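PDB 3UP9: putative uncharacterized protein from Actinomyces odontolyticus, which probably binds L-methionine, as a membrane lipoprotein of the NlpA family, and holds selenomethionine in its pocket. Local coordinates for residues L130-E135 against T144-K149; I109-D114 against F151-V156; K20-I25 against K221-D226; V6-V11 against K36-E41; F93-K98 against G181-S186. All blocks are in the same frame, centred on the assembly; numbering follows the deposited sequence. Where two conformers were deposited one is given.

Contact 1. Residues L130-E135 against T144-K149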
# COMPACT_ATOMS: atom_id res chain seq x y z
N LEU A 130 8.30 -21.26 1.77
CA LEU A 130 8.90 -20.94 3.08
C LEU A 130 7.93 -21.08 4.26
O LEU A 130 8.35 -21.37 5.37
CB LEU A 130 9.56 -19.55 3.04
CG LEU A 130 10.50 -19.12 4.18
CD1 LEU A 130 11.74 -19.97 4.10
CD2 LEU A 130 10.90 -17.63 4.11
N VAL A 131 6.64 -20.84 4.03
CA VAL A 131 5.61 -21.18 5.00
C VAL A 131 4.44 -21.95 4.33
O VAL A 131 4.18 -21.89 3.12
CB VAL A 131 5.07 -19.92 5.75
CG1 VAL A 131 6.21 -19.11 6.38
CG2 VAL A 131 4.22 -19.04 4.82
N SER A 132 3.73 -22.69 5.14
CA SER A 132 2.53 -23.41 4.70
C SER A 132 1.29 -22.72 5.31
O SER A 132 1.29 -22.46 6.52
CB SER A 132 2.66 -24.85 5.16
OG SER A 132 1.41 -25.34 5.40
N ILE A 133 0.30 -22.34 4.50
CA ILE A 133 -0.95 -21.75 5.07
C ILE A 133 -2.09 -22.77 5.09
O ILE A 133 -2.46 -23.29 4.05
CB ILE A 133 -1.40 -20.48 4.31
CG1 ILE A 133 -0.26 -19.44 4.31
CG2 ILE A 133 -2.67 -19.94 4.98
CD1 ILE A 133 -0.12 -18.66 3.03
N PRO A 134 -2.68 -23.05 6.26
CA PRO A 134 -3.76 -24.06 6.21
C PRO A 134 -4.96 -23.59 5.32
O PRO A 134 -5.26 -22.38 5.29
CB PRO A 134 -4.17 -24.18 7.67
CG PRO A 134 -3.92 -22.82 8.24
CD PRO A 134 -2.77 -22.22 7.48
N GLU A 135 -5.59 -24.53 4.57
CA GLU A 135 -6.84 -24.28 3.80
C GLU A 135 -7.94 -23.90 4.82
O GLU A 135 -8.00 -24.53 5.87
CB GLU A 135 -7.25 -25.54 2.98
N THR A 144 -0.39 -18.70 12.96
CA THR A 144 -1.23 -19.77 12.36
C THR A 144 -0.64 -20.45 11.12
O THR A 144 -1.17 -21.45 10.67
CB THR A 144 -2.71 -19.31 12.09
OG1 THR A 144 -2.77 -18.51 10.90
CG2 THR A 144 -3.28 -18.52 13.28
N VAL A 145 0.46 -19.92 10.57
CA VAL A 145 1.15 -20.55 9.42
C VAL A 145 2.18 -21.57 9.96
O VAL A 145 2.47 -21.55 11.16
CB VAL A 145 1.76 -19.51 8.48
CG1 VAL A 145 0.65 -18.61 7.98
CG2 VAL A 145 2.86 -18.71 9.18
N THR A 146 2.66 -22.51 9.13
CA THR A 146 3.65 -23.50 9.58
C THR A 146 4.92 -23.14 8.86
O THR A 146 4.91 -23.03 7.65
CB THR A 146 3.31 -24.98 9.22
OG1 THR A 146 2.03 -25.31 9.74
CG2 THR A 146 4.37 -25.97 9.76
N LYS A 147 6.00 -22.98 9.61
CA LYS A 147 7.29 -22.58 9.05
C LYS A 147 7.88 -23.81 8.42
O LYS A 147 7.84 -24.87 9.02
CB LYS A 147 8.17 -21.95 10.15
CG LYS A 147 7.97 -20.43 10.28
CD LYS A 147 7.90 -19.86 11.69
CE LYS A 147 9.04 -20.28 12.60
NZ LYS A 147 9.11 -19.31 13.71
N LEU A 148 8.37 -23.72 7.19
CA LEU A 148 8.94 -24.92 6.50
C LEU A 148 10.47 -24.95 6.50
O LEU A 148 11.07 -25.93 6.06
CB LEU A 148 8.36 -25.09 5.09
CG LEU A 148 6.84 -25.33 4.99
CD1 LEU A 148 6.40 -25.20 3.53
CD2 LEU A 148 6.44 -26.66 5.55
N LYS A 149 11.11 -23.90 7.03
CA LYS A 149 12.55 -23.87 7.32
C LYS A 149 12.68 -23.25 8.71
O LYS A 149 11.74 -22.68 9.23
CB LYS A 149 13.31 -23.04 6.26
CG LYS A 149 13.15 -23.51 4.80
CD LYS A 149 13.92 -24.82 4.50
CE LYS A 149 13.67 -25.44 3.11
NZ LYS A 149 14.50 -24.96 1.96

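Contact 2. Residues I109-D114 against F151-V156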
# COMPACT_ATOMS: atom_id res chain seq x y z
N ILE A 109 13.12 -12.68 9.58
CA ILE A 109 12.40 -11.99 8.52
C ILE A 109 11.49 -11.01 9.21
O ILE A 109 10.64 -11.40 9.99
CB ILE A 109 11.58 -12.92 7.60
CG1 ILE A 109 12.49 -13.95 6.90
CG2 ILE A 109 10.78 -12.10 6.57
CD1 ILE A 109 11.80 -14.86 5.89
N GLY A 110 11.73 -9.72 8.97
CA GLY A 110 10.82 -8.66 9.36
C GLY A 110 9.51 -8.71 8.60
O GLY A 110 9.50 -8.89 7.38
N ILE A 111 8.42 -8.53 9.31
CA ILE A 111 7.07 -8.64 8.74
C ILE A 111 6.20 -7.58 9.42
O ILE A 111 6.28 -7.35 10.62
CB ILE A 111 6.51 -10.08 8.94
CG1 ILE A 111 5.25 -10.34 8.10
CG2 ILE A 111 6.30 -10.40 10.44
CD1 ILE A 111 5.01 -11.83 7.84
N ILE A 112 5.39 -6.89 8.63
CA ILE A 112 4.48 -5.87 9.14
C ILE A 112 3.48 -6.45 10.17
O ILE A 112 3.16 -7.67 10.20
CB ILE A 112 3.73 -5.19 7.94
CG1 ILE A 112 3.30 -3.76 8.29
CG2 ILE A 112 2.55 -6.08 7.49
CD1 ILE A 112 2.86 -2.89 7.13
N SER A 113 2.93 -5.57 11.00
CA SER A 113 2.12 -6.02 12.15
C SER A 113 0.61 -5.91 11.95
O SER A 113 -0.11 -6.52 12.69
CB SER A 113 2.55 -5.28 13.44
OG SER A 113 2.41 -3.90 13.23
N ASP A 114 0.13 -5.20 10.94
CA ASP A 114 -1.32 -5.14 10.67
C ASP A 114 -1.81 -6.44 9.99
O ASP A 114 -1.06 -7.04 9.20
CB ASP A 114 -1.67 -3.86 9.89
CG ASP A 114 -1.41 -3.95 8.38
OD1 ASP A 114 -2.25 -4.55 7.62
OD2 ASP A 114 -0.40 -3.36 7.93
N PHE A 151 13.48 -20.46 10.91
CA PHE A 151 13.76 -19.05 11.04
C PHE A 151 12.70 -18.44 12.00
O PHE A 151 11.78 -19.14 12.39
CB PHE A 151 13.70 -18.39 9.65
CG PHE A 151 12.29 -18.34 9.07
CD1 PHE A 151 11.76 -19.41 8.36
CD2 PHE A 151 11.50 -17.22 9.25
CE1 PHE A 151 10.47 -19.36 7.87
CE2 PHE A 151 10.18 -17.18 8.78
CZ PHE A 151 9.67 -18.25 8.10
N ASP A 152 12.84 -17.17 12.37
CA ASP A 152 11.85 -16.44 13.15
C ASP A 152 11.34 -15.21 12.41
O ASP A 152 12.12 -14.48 11.80
CB ASP A 152 12.46 -15.98 14.48
CG ASP A 152 12.93 -17.14 15.30
OD1 ASP A 152 12.17 -18.12 15.43
OD2 ASP A 152 14.07 -17.10 15.80
N PHE A 153 10.03 -14.99 12.48
CA PHE A 153 9.48 -13.71 12.07
C PHE A 153 9.69 -12.67 13.14
O PHE A 153 9.67 -12.97 14.33
CB PHE A 153 8.00 -13.82 11.80
CG PHE A 153 7.64 -14.60 10.56
CD1 PHE A 153 7.81 -14.04 9.33
CD2 PHE A 153 7.09 -15.87 10.66
CE1 PHE A 153 7.47 -14.75 8.19
CE2 PHE A 153 6.72 -16.57 9.53
CZ PHE A 153 6.92 -16.01 8.29
N ARG A 154 9.91 -11.44 12.74
CA ARG A 154 9.91 -10.34 13.71
C ARG A 154 8.97 -9.26 13.23
O ARG A 154 9.19 -8.64 12.19
CB ARG A 154 11.30 -9.75 13.90
CG ARG A 154 12.30 -10.75 14.39
CD ARG A 154 12.06 -11.12 15.82
NE ARG A 154 13.35 -11.60 16.27
CZ ARG A 154 14.34 -10.81 16.70
NH1 ARG A 154 14.18 -9.47 16.85
NH2 ARG A 154 15.49 -11.38 17.02
N GLU A 155 7.90 -9.06 14.00
CA GLU A 155 6.89 -8.06 13.68
C GLU A 155 7.46 -6.72 13.90
O GLU A 155 8.05 -6.47 14.91
CB GLU A 155 5.69 -8.20 14.57
CG GLU A 155 4.81 -9.38 14.27
CD GLU A 155 3.43 -9.17 14.90
OE1 GLU A 155 3.37 -8.43 15.90
OE2 GLU A 155 2.43 -9.70 14.38
N VAL A 156 7.26 -5.85 12.94
CA VAL A 156 7.80 -4.53 12.95
C VAL A 156 6.63 -3.67 12.49
O VAL A 156 5.78 -4.12 11.71
CB VAL A 156 9.02 -4.51 12.00
CG1 VAL A 156 9.27 -3.16 11.40
CG2 VAL A 156 10.25 -4.97 12.75

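Contact 3. Residues K20-I25 against K221-D226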
# COMPACT_ATOMS: atom_id res chain seq x y z
N LYS A 20 2.41 12.04 -4.70
CA LYS A 20 2.91 12.50 -6.02
C LYS A 20 1.82 12.50 -7.12
O LYS A 20 1.69 13.43 -7.91
CB LYS A 20 4.11 11.65 -6.47
CG LYS A 20 5.31 11.76 -5.57
CD LYS A 20 6.58 11.16 -6.18
CE LYS A 20 7.87 11.64 -5.49
NZ LYS A 20 8.71 12.70 -6.17
N ILE A 21 1.04 11.43 -7.20
CA ILE A 21 -0.07 11.31 -8.16
C ILE A 21 -1.07 12.43 -7.89
O ILE A 21 -1.51 13.11 -8.81
CB ILE A 21 -0.79 9.93 -8.05
CG1 ILE A 21 0.14 8.78 -8.46
CG2 ILE A 21 -2.05 9.87 -8.89
CD1 ILE A 21 -0.42 7.42 -7.97
N LEU A 22 -1.39 12.67 -6.61
CA LEU A 22 -2.35 13.75 -6.25
C LEU A 22 -1.80 15.14 -6.58
O LEU A 22 -2.58 16.03 -6.86
CB LEU A 22 -2.78 13.70 -4.78
CG LEU A 22 -3.59 12.50 -4.29
CD1 LEU A 22 -3.75 12.64 -2.78
CD2 LEU A 22 -4.92 12.38 -5.04
N THR A 23 -0.47 15.30 -6.60
CA THR A 23 0.16 16.58 -6.83
C THR A 23 0.13 16.82 -8.37
O THR A 23 -0.24 17.91 -8.80
CB THR A 23 1.56 16.65 -6.20
OG1 THR A 23 1.43 16.50 -4.78
CG2 THR A 23 2.27 17.99 -6.50
N TYR A 24 0.41 15.78 -9.18
CA TYR A 24 0.22 15.88 -10.61
C TYR A 24 -1.21 16.34 -10.93
O TYR A 24 -1.42 17.31 -11.66
CB TYR A 24 0.56 14.56 -11.34
CG TYR A 24 0.12 14.61 -12.76
CD1 TYR A 24 0.84 15.30 -13.71
CD2 TYR A 24 -1.08 14.07 -13.13
CE1 TYR A 24 0.42 15.35 -15.03
CE2 TYR A 24 -1.54 14.16 -14.42
CZ TYR A 24 -0.79 14.78 -15.37
OH TYR A 24 -1.29 14.86 -16.65
N ILE A 25 -2.19 15.70 -10.32
CA ILE A 25 -3.59 16.05 -10.54
C ILE A 25 -3.84 17.51 -10.10
O ILE A 25 -4.40 18.31 -10.81
CB ILE A 25 -4.57 15.12 -9.79
CG1 ILE A 25 -4.55 13.73 -10.41
CG2 ILE A 25 -5.98 15.71 -9.76
CD1 ILE A 25 -5.26 12.63 -9.61
N LYS A 221 -12.78 10.51 -10.94
CA LYS A 221 -12.68 10.52 -12.40
C LYS A 221 -11.24 10.95 -12.84
O LYS A 221 -10.63 10.27 -13.67
CB LYS A 221 -13.81 11.36 -12.99
CG LYS A 221 -13.69 11.63 -14.47
CD LYS A 221 -15.02 11.64 -15.20
CE LYS A 221 -14.78 11.59 -16.72
NZ LYS A 221 -15.61 10.59 -17.47
N LEU A 222 -10.66 11.98 -12.19
CA LEU A 222 -9.29 12.42 -12.51
C LEU A 222 -8.20 11.33 -12.23
O LEU A 222 -7.29 11.09 -13.05
CB LEU A 222 -8.96 13.77 -11.83
CG LEU A 222 -9.83 14.99 -12.15
CD1 LEU A 222 -9.36 16.17 -11.33
CD2 LEU A 222 -9.89 15.32 -13.65
N LEU A 223 -8.33 10.64 -11.09
CA LEU A 223 -7.44 9.53 -10.71
C LEU A 223 -7.47 8.32 -11.66
O LEU A 223 -6.54 7.54 -11.67
CB LEU A 223 -7.74 9.05 -9.29
CG LEU A 223 -7.09 9.74 -8.11
CD1 LEU A 223 -7.86 9.37 -6.84
CD2 LEU A 223 -5.63 9.38 -8.00
N HIS A 224 -8.56 8.17 -12.42
CA HIS A 224 -8.70 7.09 -13.42
C HIS A 224 -8.71 7.60 -14.80
O HIS A 224 -9.24 6.99 -15.67
CB HIS A 224 -9.96 6.28 -13.22
CG HIS A 224 -9.91 5.50 -12.00
ND1 HIS A 224 -10.15 6.04 -10.82
CD2 HIS A 224 -9.59 4.17 -11.79
CE1 HIS A 224 -9.99 5.12 -9.87
NE2 HIS A 224 -9.67 3.96 -10.47
N SER A 225 -8.06 8.75 -15.01
CA SER A 225 -7.91 9.32 -16.33
C SER A 225 -6.70 8.76 -17.07
O SER A 225 -5.82 8.17 -16.46
CB SER A 225 -7.76 10.85 -16.24
OG SER A 225 -6.57 11.23 -15.57
N ASP A 226 -6.65 9.01 -18.38
CA ASP A 226 -5.53 8.62 -19.25
C ASP A 226 -4.30 9.43 -18.85
O ASP A 226 -3.18 8.93 -18.88
CB ASP A 226 -5.88 8.85 -20.73
CG ASP A 226 -5.24 7.82 -21.67
OD1 ASP A 226 -4.01 7.87 -21.91
OD2 ASP A 226 -6.00 6.95 -22.17

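Contact 4. Residues V6-V11 against K36-E41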
# COMPACT_ATOMS: atom_id res chain seq x y z
N VAL A 6 -15.88 26.66 -6.42
CA VAL A 6 -14.79 25.66 -6.46
C VAL A 6 -14.81 24.94 -5.07
O VAL A 6 -14.83 25.59 -4.06
CB VAL A 6 -13.40 26.35 -6.76
CG1 VAL A 6 -12.22 25.45 -6.47
CG2 VAL A 6 -13.31 26.85 -8.21
N VAL A 7 -14.87 23.60 -5.02
CA VAL A 7 -14.85 22.88 -3.73
C VAL A 7 -13.41 22.43 -3.39
O VAL A 7 -12.69 21.92 -4.25
CB VAL A 7 -15.82 21.64 -3.72
CG1 VAL A 7 -15.62 20.74 -2.47
CG2 VAL A 7 -17.26 22.11 -3.85
N THR A 8 -12.98 22.61 -2.14
CA THR A 8 -11.64 22.22 -1.75
C THR A 8 -11.74 20.93 -1.06
O THR A 8 -12.64 20.79 -0.23
CB THR A 8 -10.98 23.22 -0.80
OG1 THR A 8 -10.60 24.35 -1.55
CG2 THR A 8 -9.74 22.63 -0.18
N LEU A 9 -10.82 20.00 -1.33
CA LEU A 9 -10.85 18.66 -0.74
C LEU A 9 -9.58 18.35 0.03
O LEU A 9 -8.54 18.33 -0.57
CB LEU A 9 -10.98 17.59 -1.81
CG LEU A 9 -12.24 17.38 -2.60
CD1 LEU A 9 -11.98 16.26 -3.61
CD2 LEU A 9 -13.35 16.95 -1.68
N THR A 10 -9.66 18.07 1.34
CA THR A 10 -8.49 17.64 2.10
C THR A 10 -8.35 16.11 1.89
O THR A 10 -9.27 15.31 2.23
CB THR A 10 -8.57 18.15 3.59
OG1 THR A 10 -8.94 19.53 3.62
CG2 THR A 10 -7.22 18.01 4.31
N VAL A 11 -7.25 15.69 1.26
CA VAL A 11 -7.01 14.30 0.98
C VAL A 11 -5.69 13.86 1.62
O VAL A 11 -4.64 14.45 1.34
CB VAL A 11 -6.91 14.02 -0.54
CG1 VAL A 11 -6.85 12.52 -0.76
CG2 VAL A 11 -8.08 14.63 -1.31
N LYS A 36 -10.05 21.99 -5.89
CA LYS A 36 -8.72 22.24 -5.35
C LYS A 36 -8.38 21.10 -4.39
O LYS A 36 -9.22 20.63 -3.62
CB LYS A 36 -8.66 23.60 -4.61
CG LYS A 36 -8.74 24.85 -5.48
CD LYS A 36 -8.61 26.12 -4.67
CE LYS A 36 -8.69 27.39 -5.56
NZ LYS A 36 -8.54 28.66 -4.78
N LEU A 37 -7.14 20.62 -4.44
CA LEU A 37 -6.71 19.62 -3.49
C LEU A 37 -5.83 20.18 -2.38
O LEU A 37 -4.88 20.89 -2.62
CB LEU A 37 -6.01 18.45 -4.18
CG LEU A 37 -6.76 17.65 -5.25
CD1 LEU A 37 -5.81 16.56 -5.75
CD2 LEU A 37 -8.07 17.11 -4.71
N ASP A 38 -6.13 19.79 -1.15
CA ASP A 38 -5.26 20.05 0.02
C ASP A 38 -4.65 18.70 0.42
O ASP A 38 -5.28 17.95 1.11
CB ASP A 38 -6.09 20.61 1.19
CG ASP A 38 -6.40 22.10 1.06
OD1 ASP A 38 -6.00 22.69 0.05
OD2 ASP A 38 -7.01 22.69 2.01
N ILE A 39 -3.42 18.40 -0.04
CA ILE A 39 -2.82 17.12 0.18
C ILE A 39 -2.18 17.14 1.56
O ILE A 39 -1.39 18.02 1.84
CB ILE A 39 -1.81 16.72 -0.93
CG1 ILE A 39 -2.49 16.77 -2.32
CG2 ILE A 39 -1.27 15.31 -0.71
CD1 ILE A 39 -1.58 17.04 -3.50
N VAL A 40 -2.48 16.12 2.36
CA VAL A 40 -1.86 15.89 3.67
C VAL A 40 -1.15 14.54 3.62
O VAL A 40 -1.76 13.49 3.28
CB VAL A 40 -2.87 15.97 4.83
CG1 VAL A 40 -2.14 15.74 6.15
CG2 VAL A 40 -3.57 17.33 4.77
N GLU A 41 0.15 14.55 3.88
CA GLU A 41 0.97 13.34 3.77
C GLU A 41 0.98 12.59 5.10
O GLU A 41 0.91 13.21 6.18
CB GLU A 41 2.38 13.72 3.29
CG GLU A 41 2.33 14.17 1.85
CD GLU A 41 3.68 14.40 1.22
OE1 GLU A 41 4.74 14.02 1.78
OE2 GLU A 41 3.64 14.98 0.12

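Contact 5. Residues F93-K98 against G181-S186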
# COMPACT_ATOMS: atom_id res chain seq x y z
N PHE A 93 12.80 -7.77 0.58
CA PHE A 93 13.99 -6.98 0.48
C PHE A 93 14.99 -7.47 1.47
O PHE A 93 14.65 -8.15 2.43
CB PHE A 93 13.64 -5.51 0.75
CG PHE A 93 12.69 -4.93 -0.27
CD1 PHE A 93 11.31 -5.05 -0.13
CD2 PHE A 93 13.17 -4.29 -1.40
CE1 PHE A 93 10.44 -4.51 -1.07
CE2 PHE A 93 12.30 -3.75 -2.34
CZ PHE A 93 10.94 -3.84 -2.16
N SER A 94 16.24 -7.12 1.24
CA SER A 94 17.33 -7.45 2.14
C SER A 94 18.52 -6.53 1.86
O SER A 94 18.74 -6.12 0.75
CB SER A 94 17.70 -8.93 1.92
OG SER A 94 18.91 -9.32 2.52
N ASN A 95 19.30 -6.24 2.90
CA ASN A 95 20.63 -5.68 2.72
C ASN A 95 21.76 -6.69 2.97
O ASN A 95 22.94 -6.30 2.88
CB ASN A 95 20.85 -4.47 3.63
CG ASN A 95 20.02 -3.29 3.23
OD1 ASN A 95 19.56 -3.16 2.10
ND2 ASN A 95 19.78 -2.43 4.17
N LYS A 96 21.42 -7.95 3.28
CA LYS A 96 22.43 -8.96 3.70
C LYS A 96 22.57 -10.10 2.69
O LYS A 96 23.58 -10.78 2.65
CB LYS A 96 22.15 -9.50 5.15
CG LYS A 96 22.26 -8.41 6.27
CD LYS A 96 21.81 -8.81 7.72
CE LYS A 96 21.63 -7.65 8.70
NZ LYS A 96 22.65 -6.59 8.42
N HIS A 97 21.54 -10.29 1.85
CA HIS A 97 21.45 -11.40 0.90
C HIS A 97 20.76 -10.92 -0.39
O HIS A 97 20.00 -9.94 -0.38
CB HIS A 97 20.66 -12.57 1.50
CG HIS A 97 21.04 -12.94 2.91
ND1 HIS A 97 22.18 -13.61 3.21
CD2 HIS A 97 20.39 -12.70 4.12
CE1 HIS A 97 22.27 -13.78 4.57
NE2 HIS A 97 21.18 -13.21 5.14
N LYS A 98 21.01 -11.64 -1.48
CA LYS A 98 20.32 -11.39 -2.76
C LYS A 98 19.36 -12.60 -3.09
O LYS A 98 18.61 -12.55 -4.06
CB LYS A 98 21.36 -11.13 -3.87
CG LYS A 98 21.60 -9.70 -4.44
CD LYS A 98 22.66 -8.85 -3.80
CE LYS A 98 23.76 -8.32 -4.76
NZ LYS A 98 23.53 -7.22 -5.70
N GLY A 181 12.18 4.44 1.43
CA GLY A 181 13.56 3.99 1.67
C GLY A 181 14.56 3.99 0.52
O GLY A 181 15.67 3.43 0.65
N GLY A 182 14.19 4.61 -0.61
CA GLY A 182 15.06 4.68 -1.78
C GLY A 182 15.12 3.35 -2.52
O GLY A 182 16.05 3.08 -3.25
N LYS A 183 14.15 2.50 -2.33
CA LYS A 183 14.20 1.18 -2.94
C LYS A 183 13.19 1.05 -4.10
O LYS A 183 12.20 1.76 -4.16
CB LYS A 183 13.99 0.14 -1.85
CG LYS A 183 15.07 0.29 -0.78
CD LYS A 183 15.09 -0.88 0.18
CE LYS A 183 16.21 -0.70 1.18
NZ LYS A 183 17.30 0.08 0.58
N THR A 184 13.47 0.18 -5.05
CA THR A 184 12.55 -0.08 -6.14
C THR A 184 12.40 -1.60 -6.32
O THR A 184 13.20 -2.36 -5.84
CB THR A 184 13.08 0.59 -7.42
OG1 THR A 184 14.21 -0.17 -7.89
CG2 THR A 184 13.48 2.12 -7.22
N ILE A 185 11.38 -2.04 -7.04
CA ILE A 185 11.19 -3.46 -7.35
C ILE A 185 12.29 -3.95 -8.26
O ILE A 185 12.96 -4.92 -7.99
CB ILE A 185 9.77 -3.72 -7.92
CG1 ILE A 185 8.76 -3.72 -6.76
CG2 ILE A 185 9.68 -5.04 -8.71
CD1 ILE A 185 8.88 -4.87 -5.77
N SER A 186 12.50 -3.27 -9.36
CA SER A 186 13.46 -3.72 -10.30
C SER A 186 14.85 -3.84 -9.67
O SER A 186 15.60 -4.80 -9.93
CB SER A 186 13.51 -2.76 -11.47
OG SER A 186 14.61 -3.06 -12.28

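Contact 1. Residues L130-E135 against T144-K149
Ser132 and Thr146 face each other as a hydrogen-bonded pair in a small antiparallel hairpin, tied twice through their backbones. Ser132 N gives to Thr146 O at 2.8 Å, and Thr146 N returns a bond to Ser132 O at 2.9 Å. A third bond runs from Leu148 N to Leu130 O at 3.0 Å. Val131 and Lys147, the non-hydrogen-bonded pair, lie between. The side chains add apolar contacts. Ile133 and Val145 run side by side and point the same way, with Ile133 CG1 3.9 Å from Val145 CG1. At the other end Leu130 crosses Lys149 at about a right angle, its CD1 3.9 Å from the aliphatic CG of the lysine. Leu148 lays CD1 against the backbone, 3.9 Å from Val131 C.

Further out, Leu122 of helix 115-127 meets Val145, and Glu123 and Ala126 of the same helix meet Ile133, while Phe151 and Phe153 pack on Val131. Thr144 OG1 is bonded to Asp139 O in the turn. The chemistry is therefore divided: main-chain bonds set the strand register, and hydrocarbon contacts fasten one face of this surface hairpin to its lobe.

Contact 2. Residues I109-D114 against F151-V156
Ile111 and Phe153 meet where strands 107-112 and 151-156 run parallel at one margin of the five-stranded mixed sheet, in one lobe of a periplasmic-binding-protein fold. The bumps here are isoleucine tips and the hollows lie beside two phenyl rings. Ile111 CG1 is anti to the backbone N (chi1 -167°), and CD1 beyond it ends 3.8 Å from Phe153 CE1. The same torsion leaves Ile111 CG2 in the crowded position between N and C, 3.8 Å from Arg154 O. Phe153 thus nests between two isoleucines, for its CD1 is also 4.3 Å from Ile109 CB. Ile109 in turn sends CD1 to Phe151 CE2, at 4.0 Å. Within segment 151-156 the rim of Phe151 points at the face of Phe153: Phe151 CE2 sits 3.4 Å above the plane, over the ring centre, and Phe153 CD1 lies in plane at the edge of Phe151.

Leu122 of helix 115-127 covers both Ile111 and Phe153. An alanine in place of Ile111 would probably leave a gap beside Phe153 CD1 and CE1, setting that ring freer to shift. Four backbone bonds carry the pairing, the shortest being Arg154 N to Ile109 O at 2.8 Å. On the far side of its strand Gly110 bonds to the backbone of Tyr170 and Val172. Glu155 divides its carboxylate: OE2 is hydrogen-bonded to Gln118 NE2, while OE1 rests 4.1 Å from Ser113 CB.

Contact 3. Residues K20-I25 against K221-D226
Ile25 reaches from helix 15-28 to Leu222 and Leu223 at the end of helix 213-223, the two helices lying on the same face of the mixed sheet in one lobe of this periplasmic-binding-protein fold. At CB the side chain forks. CG2, anti to the backbone N, takes the outer path and stops 3.8 Å from Leu222 CD1, with Leu222 CB slightly farther off. CG1, anti to the carbonyl carbon (chi1 -69°), carries the other branch inward. Its tip CD1 lies 3.6 Å from Leu223 CD2, with Leu223 CG hardly farther, the two side chains crossing at about a right angle. One isoleucine thus straddles two successive leucines.

Leu223 CD2 is shared: Ile21 CG2 meets it at 3.7 Å, and Leu22 CD2 touches it more loosely. An alanine at Ile25 would probably open a gap facing both leucines, leaving Leu222 CD1 without its partner and Leu223 CD2 with only its neighbours Ile21 and Leu22 from helix 15-28. Phe61 of strand 59-64 touches Ile21, Leu22 and Leu223, joining the cluster to the sheet, while Val228 of helix 226-235 packs on Ile25. No hydrogen bond crosses between the two segments; the polar work is local. Ser225, the N-cap of the next helix, bonds through OG with Val228 N and donates that hydroxyl to Leu222 O, in the carbonyl plane at 2.6 Å.

Contact 4. Residues V6-V11 against K36-E41
Lys36 lies against Val6 and Thr8 and buries more surface here than any other residue. Its chain is extended beyond CG and crosses Val6 at about a right angle, with Lys36 CG 3.7 Å from Val6 CG1, while Lys36 CB rests 3.7 Å from Thr8 OG1. The backbone of Lys36 works in both directions: N gives to Val7 O at 3.1 Å, and O accepts from Leu9 N at 2.9 Å.

Asp38, two residues on, stands on the same face. With CG anti to its carbonyl carbon (chi1 -80°), the carboxylate comes beside Thr8, OD2 being 3.5 Å from the methyl CG2; across the strands this is packing, not a bond. Asp38 O accepts from Val11 N at 3.0 Å.

Val11 occupies the other face with Leu9 and Leu37. Its CG2 lies 4.2 Å from Leu37 CD2, and its outer surroundings are Leu22 of helix 15-28 and Leu219 of helix 213-223. The face of Leu9, Val11 and Leu37 is thus the one the helices cover, while Lys36 projects its amine from the other. Adjacent parallel strands joined through helix 15-28 and the short helix 30-33 make a beta-alpha-beta crossover, as expected at the start of a periplasmic-binding-protein lobe.

Contact 5. Residues F93-K98 against G181-S186
Phe93 turns the edge of its ring to the backbone of Thr184: Thr184 O lies near the ring plane, 3.9 Å from CE2. With CG anti to the carbonyl carbon (chi1 -63°), the ring leaves its strand toward segment 181-186, where two side chains flank this meeting obliquely. Lys183 brings its aliphatic CD to 4.2 Å from Phe93 CD2. Ile185, although its side chain starts out away from Phe93, bends back to place CD1 4.3 Å from Phe93 CZ. Ile173 of the neighbouring strand and Asp188 of helix 185-188 also touch the phenylalanine.

The second flat group, His97, takes no part across the contact: NE2 is hydrogen-bonded to Asp169 OD1, and the ring of Tyr170 meets it with the planes about 20° apart. Lys96 CB lies 3.7 Å above one face of the imidazole, offset toward the rim. Ser94 organises the turn that leads there. Its OG accepts from Lys96 N at 3.0 Å and from His97 N at 2.9 Å, an ST turn and an ST motif together, and is also hydrogen-bonded with Asp169 O.

On the other segment, Gly182, at positive phi, closes helix 175-180 in a Schellman motif, and Thr184 is the N-cap of helix 185-188, its OG1 bonded with Gly187 N. No hydrogen bond joins the two segments. What meets across the contact is mostly apolar, so dispersion probably dominates, with a probable small electrostatic gain where the weakly positive C-H rim of Phe93 meets a carbonyl oxygen; the contact is modest and depends on the ring's orientation.

How the contacts relate
The contacts divide between two ends of the molecule. Contacts 3 and 4 share one lobe, their centres about 13 Å apart, and touch where Leu22 CD1 packs 3.7 Å from Val11 CG1. Contacts 1 and 2 lie in the other, with centres about 14 Å apart, joined by Leu130 and Val131 against Ile109, Phe151 and Phe153. The centre of contact 5 is about 16 Å from that of contact 2, and Phe93 belongs to the same five-stranded sheet. Centres of contacts 2 and 3 are about 34 Å apart, and selenomethionine binds between these ends. Its nearest atoms are about 7 Å from the Ile112 side chain, and about 10 Å from those of Ile21 and Phe93. Asn117, just past segment 109-114, and His18, just before segment 20-25, line the pocket.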